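PDB 1J2Z: acyl-[acyl-carrier-protein]--UDP-N-acetylglucosamine O-acyltransferase from Helicobacter pylori, which catalyses transfer of a (3R)-hydroxyacyl chain from acyl carrier protein to UDP-N-acetylglucosamine, the first step of lipid A biosynthesis. Local coordinates for residues E226-E231 with F247-S252. Residues are numbered along the deposited sequence; the frame is centred on the assembly and turned at random.
Sequences ESAKLE and FILESS
The two helices come nearest at A228 and L249, whose CA atoms are 7.1 Å apart. Residues 226-231 belong to the interior of helix 224-234, where L230 N bonds to E226 O and E231 N to S227 O. Residues 247-252 instead lie at the C-terminal end of helix 239-250, and S251 itself has extended backbone angles. No hydrogen bond joins the segments, and the contact is made almost entirely by apolar side-chain atoms. A228 aims its CB at the other helix, and so small a residue suits a place where the backbones come this close. A228 CB meets L249 CD2 at 3.8 Å and, more distantly, I248 CG2 at 4.2 Å, so two successive residues of the opposing helix pack on it. For I248 the branching at CB matters: with CG1 beside the backbone N (chi1 -69°), CG2 lies anti to that N and is the branch that meets A228. L249 reaches across with both methyls. L249 CD2 is shared between A228 CB and K229 CG, 3.6 Å from the latter, and L249 CD1 lies 3.8 Å from the same K229 CG. Lysine fits this margin because its chain has two characters: the aliphatic root crosses the leucine at about a right angle, and the bend at chi3 (-68°) helps carry the ammonium back along its own helix, where K229 NZ forms a salt bridge with E226 OE1 at 3.0 Å. The charge is thus paired with a residue one turn earlier in the same helix, to one side of the apolar contact. Both helices belong to the C-terminal helical region that follows the left-handed beta-helix. Helix 204-217 flanks the pair, its L217 touching both S227 and I248 and its R216 forming a salt bridge with E231, while F247 O accepts a hydrogen bond from R160, in strand 160-161 of the beta-helix.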
ATOM      1  N   GLU A 226     -24.035 -27.211  13.908  1.00 35.01           N
ATOM      2  CA  GLU A 226     -25.221 -28.017  14.170  1.00 36.67           C
ATOM      3  C   GLU A 226     -26.450 -27.460  13.461  1.00 35.68           C
ATOM      4  O   GLU A 226     -27.269 -28.218  12.949  1.00 37.82           O
ATOM      5  CB  GLU A 226     -25.482 -28.113  15.674  1.00 39.86           C
ATOM      6  CG  GLU A 226     -24.457 -28.954  16.428  1.00 45.91           C
ATOM      7  CD  GLU A 226     -24.279 -30.345  15.827  1.00 54.10           C
ATOM      8  OE1 GLU A 226     -23.287 -30.568  15.096  1.00 54.65           O
ATOM      9  OE2 GLU A 226     -25.136 -31.216  16.078  1.00 55.95           O
ATOM     10  N   SER A 227     -26.582 -26.139  13.427  1.00 32.17           N
ATOM     11  CA  SER A 227     -27.724 -25.528  12.756  1.00 35.14           C
ATOM     12  C   SER A 227     -27.626 -25.768  11.255  1.00 32.90           C
ATOM     13  O   SER A 227     -28.638 -25.979  10.583  1.00 31.08           O
ATOM     14  CB  SER A 227     -27.770 -24.022  13.035  1.00 35.65           C
ATOM     15  OG  SER A 227     -27.990 -23.774  14.410  1.00 39.05           O
ATOM     16  N   ALA A 228     -26.404 -25.740  10.732  1.00 31.57           N
ATOM     17  CA  ALA A 228     -26.186 -25.954   9.306  1.00 32.70           C
ATOM     18  C   ALA A 228     -26.596 -27.373   8.912  1.00 32.97           C
ATOM     19  O   ALA A 228     -27.292 -27.571   7.915  1.00 32.02           O
ATOM     20  CB  ALA A 228     -24.720 -25.709   8.953  1.00 24.82           C
ATOM     21  N   LYS A 229     -26.164 -28.353   9.699  1.00 34.36           N
ATOM     22  CA  LYS A 229     -26.491 -29.748   9.427  1.00 34.66           C
ATOM     23  C   LYS A 229     -27.999 -29.971   9.494  1.00 37.75           C
ATOM     24  O   LYS A 229     -28.571 -30.659   8.649  1.00 39.28           O
ATOM     25  CB  LYS A 229     -25.762 -30.662  10.419  1.00 37.06           C
ATOM     26  CG  LYS A 229     -24.248 -30.522  10.345  1.00 36.02           C
ATOM     27  CD  LYS A 229     -23.504 -31.691  10.964  1.00 41.59           C
ATOM     28  CE  LYS A 229     -23.686 -31.755  12.462  1.00 47.41           C
ATOM     29  NZ  LYS A 229     -22.770 -32.768  13.061  1.00 49.00           N
ATOM     30  N   LEU A 230     -28.645 -29.375  10.491  1.00 36.80           N
ATOM     31  CA  LEU A 230     -30.088 -29.508  10.637  1.00 39.55           C
ATOM     32  C   LEU A 230     -30.796 -28.850   9.464  1.00 38.57           C
ATOM     33  O   LEU A 230     -31.833 -29.324   9.001  1.00 40.60           O
ATOM     34  CB  LEU A 230     -30.556 -28.862  11.942  1.00 41.49           C
ATOM     35  CG  LEU A 230     -30.270 -29.648  13.222  1.00 45.69           C
ATOM     36  CD1 LEU A 230     -30.616 -28.803  14.440  1.00 44.14           C
ATOM     37  CD2 LEU A 230     -31.088 -30.937  13.212  1.00 48.08           C
ATOM     38  N   GLU A 231     -30.222 -27.755   8.984  1.00 36.07           N
ATOM     39  CA  GLU A 231     -30.789 -27.014   7.869  1.00 35.18           C
ATOM     40  C   GLU A 231     -30.771 -27.863   6.598  1.00 38.53           C
ATOM     41  O   GLU A 231     -31.683 -27.787   5.775  1.00 37.74           O
ATOM     42  CB  GLU A 231     -29.989 -25.729   7.659  1.00 41.61           C
ATOM     43  CG  GLU A 231     -30.794 -24.580   7.102  1.00 42.13           C
ATOM     44  CD  GLU A 231     -31.994 -24.248   7.966  1.00 41.48           C
ATOM     45  OE1 GLU A 231     -31.829 -24.102   9.193  1.00 42.87           O
ATOM     46  OE2 GLU A 231     -33.103 -24.127   7.415  1.00 41.03           O
ATOM     47  N   PHE A 247     -20.961 -24.874   2.553  1.00 23.19           N
ATOM     48  CA  PHE A 247     -19.813 -23.969   2.642  1.00 24.73           C
ATOM     49  C   PHE A 247     -19.371 -23.902   4.101  1.00 21.68           C
ATOM     50  O   PHE A 247     -18.190 -24.062   4.422  1.00 24.20           O
ATOM     51  CB  PHE A 247     -20.195 -22.561   2.172  1.00 26.65           C
ATOM     52  CG  PHE A 247     -19.075 -21.560   2.291  1.00 27.68           C
ATOM     53  CD1 PHE A 247     -18.038 -21.543   1.368  1.00 23.52           C
ATOM     54  CD2 PHE A 247     -19.042 -20.657   3.353  1.00 29.44           C
ATOM     55  CE1 PHE A 247     -16.982 -20.645   1.495  1.00 20.03           C
ATOM     56  CE2 PHE A 247     -17.987 -19.753   3.493  1.00 28.66           C
ATOM     57  CZ  PHE A 247     -16.955 -19.748   2.562  1.00 23.27           C
ATOM     58  N   ILE A 248     -20.340 -23.670   4.979  1.00 20.95           N
ATOM     59  CA  ILE A 248     -20.100 -23.571   6.411  1.00 22.45           C
ATOM     60  C   ILE A 248     -19.460 -24.819   7.006  1.00 21.75           C
ATOM     61  O   ILE A 248     -18.479 -24.725   7.743  1.00 29.37           O
ATOM     62  CB  ILE A 248     -21.420 -23.274   7.161  1.00 23.06           C
ATOM     63  CG1 ILE A 248     -21.882 -21.853   6.840  1.00 30.17           C
ATOM     64  CG2 ILE A 248     -21.232 -23.459   8.659  1.00 24.71           C
ATOM     65  CD1 ILE A 248     -23.268 -21.512   7.380  1.00 27.91           C
ATOM     66  N   LEU A 249     -20.010 -25.988   6.694  1.00 26.65           N
ATOM     67  CA  LEU A 249     -19.474 -27.236   7.227  1.00 24.94           C
ATOM     68  C   LEU A 249     -18.073 -27.556   6.709  1.00 28.09           C
ATOM     69  O   LEU A 249     -17.343 -28.321   7.333  1.00 27.71           O
ATOM     70  CB  LEU A 249     -20.416 -28.405   6.908  1.00 30.85           C
ATOM     71  CG  LEU A 249     -21.835 -28.351   7.482  1.00 31.89           C
ATOM     72  CD1 LEU A 249     -22.584 -29.622   7.103  1.00 38.08           C
ATOM     73  CD2 LEU A 249     -21.787 -28.198   8.993  1.00 29.19           C
ATOM     74  N   GLU A 250     -17.693 -26.967   5.579  1.00 31.20           N
ATOM     75  CA  GLU A 250     -16.371 -27.213   5.008  1.00 33.11           C
ATOM     76  C   GLU A 250     -15.302 -26.247   5.510  1.00 34.19           C
ATOM     77  O   GLU A 250     -14.117 -26.422   5.225  1.00 33.77           O
ATOM     78  CB  GLU A 250     -16.431 -27.137   3.480  1.00 35.28           C
ATOM     79  CG  GLU A 250     -17.111 -28.326   2.827  1.00 41.98           C
ATOM     80  CD  GLU A 250     -17.261 -28.151   1.328  1.00 48.84           C
ATOM     81  OE1 GLU A 250     -16.257 -27.816   0.665  1.00 47.06           O
ATOM     82  OE2 GLU A 250     -18.381 -28.352   0.814  1.00 59.15           O
ATOM     83  N   SER A 251     -15.720 -25.236   6.264  1.00 30.98           N
ATOM     84  CA  SER A 251     -14.794 -24.233   6.784  1.00 31.34           C
ATOM     85  C   SER A 251     -13.621 -24.784   7.597  1.00 30.39           C
ATOM     86  O   SER A 251     -13.799 -25.645   8.457  1.00 28.43           O
ATOM     87  CB  SER A 251     -15.558 -23.221   7.635  1.00 27.06           C
ATOM     88  OG  SER A 251     -14.679 -22.230   8.128  1.00 25.73           O
ATOM     89  N   SER A 252     -12.426 -24.264   7.323  1.00 32.15           N
ATOM     90  CA  SER A 252     -11.210 -24.672   8.023  1.00 33.30           C
ATOM     91  C   SER A 252     -10.849 -23.664   9.103  1.00 32.82           C
ATOM     92  O   SER A 252     -10.536 -24.029  10.236  1.00 31.73           O
ATOM     93  CB  SER A 252     -10.036 -24.787   7.044  1.00 37.39           C
ATOM     94  OG  SER A 252     -10.110 -25.977   6.280  1.00 43.83           O
TER